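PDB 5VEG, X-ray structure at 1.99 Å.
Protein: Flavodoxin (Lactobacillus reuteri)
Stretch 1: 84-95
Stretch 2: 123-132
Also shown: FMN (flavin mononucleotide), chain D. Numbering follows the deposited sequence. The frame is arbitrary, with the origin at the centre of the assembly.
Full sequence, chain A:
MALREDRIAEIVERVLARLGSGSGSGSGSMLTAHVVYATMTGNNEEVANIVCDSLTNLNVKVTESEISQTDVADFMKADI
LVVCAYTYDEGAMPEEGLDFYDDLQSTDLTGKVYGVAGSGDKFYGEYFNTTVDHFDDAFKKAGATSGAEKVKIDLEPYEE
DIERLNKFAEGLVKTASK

Stretch 1, residues 84-95: CAYTYDEGAMPE
Stretch 2 123-132: FYGEYFNTTV

Two flavin-binding segments of one flavodoxin chain, a strand running out into a loop and a 3-10 segment leading through a turn into a helix, meet in a small contact (509 Å² buried, both sides summed) that is pinned by threonine hydroxyls, bridged by waters and lined by FMN. Stretch 1 enters as a strand that includes Cys84 (phi/psi -121/111); Ala85 (-147/149) is likewise extended, as is the chain through Tyr88, which then bends through Asp89 (34/57), Glu90 (60/63) and Gly91 (95/4) before extending again from Ala92 to Pro94. The bend is closed by two backbone hydrogen bonds, Tyr88 N to Ala92 O at 3.0 Å and Ala92 N to Tyr88 O at 2.6 Å. In stretch 2 the 3-10 segment ends at Tyr127 (-97/9), a type II turn spans Tyr127 to Thr130 through Phe128 (-60/114), and Asn129 (55/37) takes the N-cap position, without a capping bond from its side chain, of the helix that begins with Thr130 (-61/-26) and Thr131 (-64/-34). The nearest CA pairs are Thr87 with Thr131 (5.3 Å) and Gly91 with Tyr127 (4.9 Å), so one stretch ascends in number as the other descends.

Thr131 (chi1 m, -65°) is the most heavily covered residue. Its OG1 donates to Tyr86 O at 2.9 Å, while its N donates to Thr87 OG1 at 2.9 Å with an N-H...acceptor angle of 167°; a free amide of the first helical turn thus finds its acceptor in a side chain of the other stretch. Thr87 (chi1 m, -57°) points toward stretch 2, and its CG2 lies 3.1 Å from Thr130 OG1 (Thr130 chi1 p, 56°). The methyl of Thr131 faces apolar neighbours: CG2 is 3.7 Å from both Ala85 CB and Pro94 CD, and 4.2 Å from Met93 SD (Met93 chi1 m, chi2 -100°, chi3 m).

Two waters bridge the stretches. Water 1 donates to Ala85 O (2.7 Å) and Asn129 OD1 (2.6 Å) and accepts from Thr87 OG1 (2.7 Å); water 2 donates to Gly91 O (2.7 Å) and Thr131 OG1 (2.9 Å).

At the outer end Tyr127 (chi1 m, -70°; chi2 -56°) places one ring face under Glu90 O, 3.8 Å from CD1, and the same CD1 is 3.8 Å from Gly91 CA. Glu90 (chi1 m, -55°; chi2 p, 79°; chi3 69°) sets CB 4.2 Å from Tyr127 CD2 and OE2 4.1 Å from Tyr124 CE1. A CB on Gly91 would come to 2.8 Å from Tyr127 CD1 and jam against the preceding carbonyl.

FMN hydrogen-bonds both backbones: Gly91 N to FMN O4 (2.9 Å), FMN O2' to Thr87 O (2.7 Å), FMN N3 to Tyr127 O (2.7 Å, 176°) and Asn129 N to FMN O2 (2.8 Å). Tyr124 (chi1 m, -65°; chi2 -90°) turns a ring face to the flavin, CZ 3.4 Å from FMN C5A, and Tyr88 (chi1 -138°, chi2 55°) does likewise, CE1 3.4 Å from FMN C8.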

ATOM      1  N   CYS A  84      -1.020  -2.215  -1.245  1.00 27.84           N
ATOM      2  CA  CYS A  84      -0.996  -3.418  -0.421  1.00 28.97           C
ATOM      3  C   CYS A  84      -0.799  -4.601  -1.358  1.00 33.72           C
ATOM      4  O   CYS A  84      -1.701  -4.931  -2.127  1.00 29.90           O
ATOM      5  CB  CYS A  84      -2.286  -3.569   0.390  1.00 21.73           C
ATOM      6  SG  CYS A  84      -2.694  -2.181   1.501  1.00 30.43           S
ATOM      7  N   ALA A  85       0.365  -5.254  -1.307  1.00 26.22           N
ATOM      8  CA  ALA A  85       0.658  -6.265  -2.314  1.00 27.22           C
ATOM      9  C   ALA A  85       1.505  -7.391  -1.740  1.00 27.93           C
ATOM     10  O   ALA A  85       2.353  -7.173  -0.870  1.00 24.86           O
ATOM     11  CB  ALA A  85       1.384  -5.671  -3.522  1.00 24.81           C
ATOM     12  N   TYR A  86       1.300  -8.590  -2.288  1.00 26.31           N
ATOM     13  CA  TYR A  86       1.994  -9.783  -1.817  1.00 23.12           C
ATOM     14  C   TYR A  86       3.383  -9.883  -2.440  1.00 31.34           C
ATOM     15  O   TYR A  86       3.747  -9.138  -3.357  1.00 28.07           O
ATOM     16  CB  TYR A  86       1.191 -11.046  -2.153  1.00 26.43           C
ATOM     17  CG  TYR A  86       1.018 -11.278  -3.647  1.00 28.79           C
ATOM     18  CD1 TYR A  86       2.002 -11.923  -4.396  1.00 27.60           C
ATOM     19  CD2 TYR A  86      -0.134 -10.844  -4.310  1.00 30.83           C
ATOM     20  CE1 TYR A  86       1.841 -12.134  -5.782  1.00 32.16           C
ATOM     21  CE2 TYR A  86      -0.301 -11.044  -5.684  1.00 30.24           C
ATOM     22  CZ  TYR A  86       0.686 -11.686  -6.410  1.00 32.18           C
ATOM     23  OH  TYR A  86       0.523 -11.881  -7.770  1.00 35.21           O
ATOM     24  N   THR A  87       4.152 -10.843  -1.929  1.00 25.31           N
ATOM     25  CA  THR A  87       5.431 -11.265  -2.472  1.00 27.85           C
ATOM     26  C   THR A  87       5.328 -12.749  -2.824  1.00 32.09           C
ATOM     27  O   THR A  87       4.705 -13.527  -2.091  1.00 29.02           O
ATOM     28  CB  THR A  87       6.560 -11.032  -1.456  1.00 26.04           C
ATOM     29  OG1 THR A  87       6.600  -9.643  -1.073  1.00 26.34           O
ATOM     30  CG2 THR A  87       7.893 -11.434  -2.048  1.00 27.20           C
ATOM     31  N   TYR A  88       5.931 -13.145  -3.944  1.00 30.67           N
ATOM     32  CA  TYR A  88       5.820 -14.511  -4.446  1.00 35.39           C
ATOM     33  C   TYR A  88       7.199 -15.056  -4.792  1.00 37.11           C
ATOM     34  O   TYR A  88       8.189 -14.323  -4.808  1.00 47.21           O
ATOM     35  CB  TYR A  88       4.908 -14.578  -5.676  1.00 35.19           C
ATOM     36  CG  TYR A  88       3.971 -15.765  -5.676  1.00 35.81           C
ATOM     37  CD1 TYR A  88       3.112 -15.991  -4.611  1.00 39.94           C
ATOM     38  CD2 TYR A  88       3.938 -16.649  -6.745  1.00 44.35           C
ATOM     39  CE1 TYR A  88       2.252 -17.068  -4.608  1.00 47.88           C
ATOM     40  CE2 TYR A  88       3.077 -17.729  -6.760  1.00 43.08           C
ATOM     41  CZ  TYR A  88       2.235 -17.935  -5.689  1.00 45.29           C
ATOM     42  OH  TYR A  88       1.372 -19.006  -5.692  1.00 54.90           O
ATOM     43  N   ASP A  89       7.249 -16.364  -5.040  1.00 44.33           N
ATOM     44  CA  ASP A  89       8.408 -17.054  -5.619  1.00 42.77           C
ATOM     45  C   ASP A  89       9.737 -16.452  -5.179  1.00 42.78           C
ATOM     46  O   ASP A  89      10.556 -16.017  -5.989  1.00 55.45           O
ATOM     47  CB  ASP A  89       8.327 -17.059  -7.143  1.00 59.14           C
ATOM     48  CG  ASP A  89       7.389 -18.106  -7.666  1.00 59.36           C
ATOM     49  OD1 ASP A  89       7.705 -19.308  -7.533  1.00 77.15           O
ATOM     50  OD2 ASP A  89       6.348 -17.724  -8.229  1.00 71.08           O
ATOM     51  N   GLU A  90       9.932 -16.408  -3.866  1.00 45.44           N
ATOM     52  CA  GLU A  90      11.199 -15.979  -3.284  1.00 45.72           C
ATOM     53  C   GLU A  90      11.547 -14.543  -3.698  1.00 40.30           C
ATOM     54  O   GLU A  90      12.552 -14.277  -4.356  1.00 42.59           O
ATOM     55  CB  GLU A  90      12.318 -16.961  -3.654  1.00 55.74           C
ATOM     56  CG  GLU A  90      12.028 -18.420  -3.268  1.00 66.05           C
ATOM     57  CD  GLU A  90      11.090 -19.139  -4.245  1.00 74.49           C
ATOM     58  OE1 GLU A  90      11.502 -19.402  -5.400  1.00 75.43           O
ATOM     59  OE2 GLU A  90       9.934 -19.434  -3.861  1.00 67.36           O
ATOM     60  N   GLY A  91      10.696 -13.610  -3.283  1.00 34.29           N
ATOM     61  CA  GLY A  91      10.968 -12.193  -3.455  1.00 32.37           C
ATOM     62  C   GLY A  91      10.367 -11.551  -4.690  1.00 34.33           C
ATOM     63  O   GLY A  91      10.601 -10.362  -4.922  1.00 35.65           O
ATOM     64  N   ALA A  92       9.588 -12.288  -5.475  1.00 29.94           N
ATOM     65  CA  ALA A  92       9.078 -11.768  -6.736  1.00 35.35           C
ATOM     66  C   ALA A  92       7.944 -10.776  -6.498  1.00 32.69           C
ATOM     67  O   ALA A  92       7.116 -10.954  -5.600  1.00 32.05           O
ATOM     68  CB  ALA A  92       8.594 -12.915  -7.625  1.00 33.94           C
ATOM     69  N   MET A  93       7.920  -9.725  -7.312  1.00 37.69           N
ATOM     70  CA  MET A  93       6.789  -8.806  -7.349  1.00 35.06           C
ATOM     71  C   MET A  93       5.574  -9.476  -7.993  1.00 30.79           C
ATOM     72  O   MET A  93       5.721 -10.355  -8.842  1.00 30.09           O
ATOM     73  CB  MET A  93       7.145  -7.571  -8.166  1.00 39.35           C
ATOM     74  CG  MET A  93       8.398  -6.896  -7.730  1.00 37.12           C
ATOM     75  SD  MET A  93       7.915  -5.500  -6.736  1.00 42.09           S
ATOM     76  CE  MET A  93       6.796  -4.666  -7.842  1.00 35.14           C
ATOM     77  N   PRO A  94       4.363  -9.036  -7.653  1.00 32.79           N
ATOM     78  CA  PRO A  94       3.182  -9.489  -8.404  1.00 33.83           C
ATOM     79  C   PRO A  94       3.298  -9.107  -9.875  1.00 36.62           C
ATOM     80  O   PRO A  94       3.534  -7.945 -10.217  1.00 32.34           O
ATOM     81  CB  PRO A  94       2.022  -8.753  -7.716  1.00 33.70           C
ATOM     82  CG  PRO A  94       2.565  -8.322  -6.376  1.00 32.96           C
ATOM     83  CD  PRO A  94       4.012  -8.055  -6.610  1.00 35.49           C
ATOM     84  N   GLU A  95       3.132 -10.101 -10.752  1.00 33.65           N
ATOM     85  CA  GLU A  95       3.348  -9.870 -12.181  1.00 34.96           C
ATOM     86  C   GLU A  95       2.311  -8.911 -12.757  1.00 36.34           C
ATOM     87  O   GLU A  95       2.621  -8.108 -13.645  1.00 33.42           O
ATOM     88  CB  GLU A  95       3.320 -11.201 -12.936  1.00 40.47           C
ATOM     89  CG  GLU A  95       4.635 -11.978 -12.905  1.00 51.12           C
ATOM     90  CD  GLU A  95       4.524 -13.347 -13.571  1.00 63.67           C
ATOM     91  OE1 GLU A  95       4.960 -14.347 -12.961  1.00 58.96           O
ATOM     92  OE2 GLU A  95       3.998 -13.425 -14.703  1.00 75.28           O
ATOM     93  N   PHE A 123       8.272 -17.376   6.732  1.00 25.74           N
ATOM     94  CA  PHE A 123       9.124 -18.530   6.416  1.00 27.74           C
ATOM     95  C   PHE A 123      10.122 -18.219   5.300  1.00 35.51           C
ATOM     96  O   PHE A 123      11.180 -18.859   5.216  1.00 27.43           O
ATOM     97  CB  PHE A 123       8.257 -19.751   6.042  1.00 37.48           C
ATOM     98  CG  PHE A 123       9.014 -20.870   5.327  1.00 51.22           C
ATOM     99  CD1 PHE A 123       9.809 -21.772   6.038  1.00 50.37           C
ATOM    100  CD2 PHE A 123       8.900 -21.036   3.945  1.00 48.13           C
ATOM    101  CE1 PHE A 123      10.493 -22.805   5.378  1.00 49.93           C
ATOM    102  CE2 PHE A 123       9.575 -22.065   3.279  1.00 48.45           C
ATOM    103  CZ  PHE A 123      10.375 -22.951   3.998  1.00 45.83           C
ATOM    104  N   TYR A 124       9.831 -17.228   4.450  1.00 27.10           N
ATOM    105  CA  TYR A 124      10.755 -16.885   3.372  1.00 26.73           C
ATOM    106  C   TYR A 124      11.870 -15.949   3.833  1.00 32.57           C
ATOM    107  O   TYR A 124      12.613 -15.429   2.995  1.00 31.49           O
ATOM    108  CB  TYR A 124       9.984 -16.286   2.177  1.00 26.68           C
ATOM    109  CG  TYR A 124       9.065 -17.309   1.558  1.00 30.98           C
ATOM    110  CD1 TYR A 124       9.508 -18.136   0.530  1.00 41.64           C
ATOM    111  CD2 TYR A 124       7.784 -17.520   2.063  1.00 30.83           C
ATOM    112  CE1 TYR A 124       8.683 -19.113  -0.019  1.00 42.35           C
ATOM    113  CE2 TYR A 124       6.956 -18.492   1.520  1.00 35.24           C
ATOM    114  CZ  TYR A 124       7.417 -19.289   0.488  1.00 35.00           C
ATOM    115  OH  TYR A 124       6.594 -20.245  -0.057  1.00 46.45           O
ATOM    116  N   GLY A 125      12.006 -15.734   5.137  1.00 34.50           N
ATOM    117  CA  GLY A 125      13.215 -15.121   5.668  1.00 29.39           C
ATOM    118  C   GLY A 125      13.463 -13.739   5.111  1.00 28.67           C
ATOM    119  O   GLY A 125      12.619 -12.842   5.207  1.00 31.25           O
ATOM    120  N   GLU A 126      14.635 -13.549   4.507  1.00 27.36           N
ATOM    121  CA  GLU A 126      14.986 -12.231   3.996  1.00 31.14           C
ATOM    122  C   GLU A 126      14.186 -11.856   2.768  1.00 33.81           C
ATOM    123  O   GLU A 126      14.326 -10.733   2.284  1.00 32.72           O
ATOM    124  CB  GLU A 126      16.485 -12.158   3.698  1.00 37.53           C
ATOM    125  CG  GLU A 126      17.350 -12.586   4.902  1.00 48.66           C
ATOM    126  CD  GLU A 126      18.528 -11.657   5.180  1.00 57.94           C
ATOM    127  OE1 GLU A 126      18.334 -10.419   5.247  1.00 55.31           O
ATOM    128  OE2 GLU A 126      19.649 -12.179   5.360  1.00 52.98           O
ATOM    129  N   TYR A 127      13.342 -12.751   2.271  1.00 28.96           N
ATOM    130  CA  TYR A 127      12.400 -12.435   1.208  1.00 29.28           C
ATOM    131  C   TYR A 127      11.011 -12.108   1.742  1.00 25.72           C
ATOM    132  O   TYR A 127      10.063 -11.997   0.954  1.00 32.12           O
ATOM    133  CB  TYR A 127      12.336 -13.595   0.209  1.00 30.73           C
ATOM    134  CG  TYR A 127      13.619 -13.709  -0.584  1.00 35.08           C
ATOM    135  CD1 TYR A 127      14.104 -12.624  -1.309  1.00 36.08           C
ATOM    136  CD2 TYR A 127      14.364 -14.879  -0.574  1.00 36.98           C
ATOM    137  CE1 TYR A 127      15.287 -12.709  -2.022  1.00 40.78           C
ATOM    138  CE2 TYR A 127      15.547 -14.977  -1.286  1.00 44.66           C
ATOM    139  CZ  TYR A 127      16.001 -13.890  -2.007  1.00 47.30           C
ATOM    140  OH  TYR A 127      17.176 -13.988  -2.705  1.00 49.03           O
ATOM    141  N   PHE A 128      10.866 -11.970   3.063  1.00 26.07           N
ATOM    142  CA  PHE A 128       9.600 -11.610   3.690  1.00 26.08           C
ATOM    143  C   PHE A 128       9.088 -10.256   3.212  1.00 26.42           C
ATOM    144  O   PHE A 128       9.699  -9.223   3.490  1.00 25.90           O
ATOM    145  CB  PHE A 128       9.754 -11.585   5.216  1.00 22.91           C
ATOM    146  CG  PHE A 128       8.475 -11.264   5.958  1.00 23.92           C
ATOM    147  CD1 PHE A 128       7.315 -11.985   5.707  1.00 22.67           C
ATOM    148  CD2 PHE A 128       8.451 -10.253   6.932  1.00 22.57           C
ATOM    149  CE1 PHE A 128       6.131 -11.698   6.392  1.00 27.30           C
ATOM    150  CE2 PHE A 128       7.289  -9.957   7.635  1.00 26.62           C
ATOM    151  CZ  PHE A 128       6.120 -10.676   7.368  1.00 30.59           C
ATOM    152  N   ASN A 129       7.967 -10.247   2.501  1.00 26.06           N
ATOM    153  CA  ASN A 129       7.300  -8.998   2.101  1.00 27.08           C
ATOM    154  C   ASN A 129       8.230  -8.056   1.332  1.00 27.13           C
ATOM    155  O   ASN A 129       8.162  -6.841   1.485  1.00 28.92           O
ATOM    156  CB  ASN A 129       6.703  -8.278   3.324  1.00 24.54           C
ATOM    157  CG  ASN A 129       5.271  -8.687   3.581  1.00 26.97           C
ATOM    158  OD1 ASN A 129       4.468  -8.748   2.652  1.00 27.30           O
ATOM    159  ND2 ASN A 129       4.945  -8.986   4.833  1.00 24.86           N
ATOM    160  N   THR A 130       9.111  -8.610   0.493  1.00 24.55           N
ATOM    161  CA  THR A 130      10.012  -7.751  -0.274  1.00 25.29           C
ATOM    162  C   THR A 130       9.242  -6.797  -1.190  1.00 29.00           C
ATOM    163  O   THR A 130       9.750  -5.731  -1.547  1.00 22.45           O
ATOM    164  CB  THR A 130      10.977  -8.588  -1.117  1.00 30.78           C
ATOM    165  OG1 THR A 130      10.231  -9.461  -1.969  1.00 46.46           O
ATOM    166  CG2 THR A 130      11.859  -9.427  -0.249  1.00 31.49           C
ATOM    167  N   THR A 131       8.032  -7.166  -1.597  1.00 24.46           N
ATOM    168  CA  THR A 131       7.275  -6.275  -2.470  1.00 23.87           C
ATOM    169  C   THR A 131       6.952  -4.961  -1.768  1.00 30.51           C
ATOM    170  O   THR A 131       6.918  -3.899  -2.409  1.00 27.91           O
ATOM    171  CB  THR A 131       6.010  -6.987  -2.947  1.00 26.06           C
ATOM    172  OG1 THR A 131       6.388  -8.098  -3.771  1.00 28.19           O
ATOM    173  CG2 THR A 131       5.089  -6.049  -3.743  1.00 25.13           C
ATOM    174  N   VAL A 132       6.724  -5.015  -0.454  1.00 23.39           N
ATOM    175  CA  VAL A 132       6.506  -3.803   0.323  1.00 28.08           C
ATOM    176  C   VAL A 132       7.716  -2.888   0.227  1.00 28.19           C
ATOM    177  O   VAL A 132       7.581  -1.675   0.017  1.00 28.91           O
ATOM    178  CB  VAL A 132       6.174  -4.170   1.784  1.00 28.92           C
ATOM    179  CG1 VAL A 132       6.057  -2.924   2.642  1.00 24.60           C
ATOM    180  CG2 VAL A 132       4.884  -4.991   1.824  1.00 20.99           C
TER
HETATM  181  N1  FMN D 201       5.794 -14.403   0.992  1.00 28.61           N
HETATM  182  C2  FMN D 201       6.876 -13.575   1.214  1.00 26.68           C
HETATM  183  O2  FMN D 201       6.805 -12.707   2.079  1.00 26.30           O
HETATM  184  N3  FMN D 201       8.035 -13.729   0.483  1.00 26.36           N
HETATM  185  C4  FMN D 201       8.127 -14.713  -0.480  1.00 26.62           C
HETATM  186  O4  FMN D 201       9.168 -14.821  -1.119  1.00 30.30           O
HETATM  187  C4A FMN D 201       7.044 -15.562  -0.712  1.00 26.60           C
HETATM  188  N5  FMN D 201       7.109 -16.557  -1.672  1.00 29.94           N
HETATM  189  C5A FMN D 201       6.003 -17.374  -1.873  1.00 32.47           C
HETATM  190  C6  FMN D 201       6.037 -18.392  -2.832  1.00 41.91           C
HETATM  191  C7  FMN D 201       4.921 -19.215  -3.029  1.00 36.20           C
HETATM  192  C7M FMN D 201       4.950 -20.313  -4.056  1.00 34.70           C
HETATM  193  C8  FMN D 201       3.776 -19.031  -2.262  1.00 36.61           C
HETATM  194  C8M FMN D 201       2.581 -19.920  -2.473  1.00 35.59           C
HETATM  195  C9  FMN D 201       3.735 -18.024  -1.302  1.00 28.54           C
HETATM  196  C9A FMN D 201       4.843 -17.196  -1.123  1.00 31.14           C
HETATM  197  N10 FMN D 201       4.780 -16.198  -0.177  1.00 27.14           N
HETATM  198  C10 FMN D 201       5.878 -15.395   0.036  1.00 28.83           C
HETATM  199  C1' FMN D 201       3.547 -16.061   0.667  1.00 26.14           C
HETATM  200  C2' FMN D 201       2.470 -15.084   0.214  1.00 29.21           C
HETATM  201  O2' FMN D 201       3.052 -13.816   0.059  1.00 29.62           O
HETATM  202  C3' FMN D 201       1.497 -15.035   1.378  1.00 31.24           C
HETATM  203  O3' FMN D 201       0.797 -16.257   1.518  1.00 31.22           O
HETATM  204  C4' FMN D 201       0.492 -13.909   1.253  1.00 28.19           C
HETATM  205  O4' FMN D 201      -0.291 -13.889   2.420  1.00 25.70           O
HETATM  206  C5' FMN D 201      -0.435 -14.147   0.072  1.00 29.45           C
HETATM  207  O5' FMN D 201      -1.200 -12.970  -0.079  1.00 30.96           O
HETATM  208  P   FMN D 201      -2.569 -12.982  -0.928  1.00 29.93           P
HETATM  209  O1P FMN D 201      -3.557 -13.875  -0.210  1.00 32.54           O
HETATM  210  O2P FMN D 201      -3.082 -11.552  -0.939  1.00 30.55           O
HETATM  211  O3P FMN D 201      -2.328 -13.531  -2.302  1.00 29.91           O
HETATM  212  O   HOH W   1       4.563  -8.380   0.083  1.00 25.78           O
HETATM  213  O   HOH W   2       9.212  -8.015  -4.580  1.00 33.93           O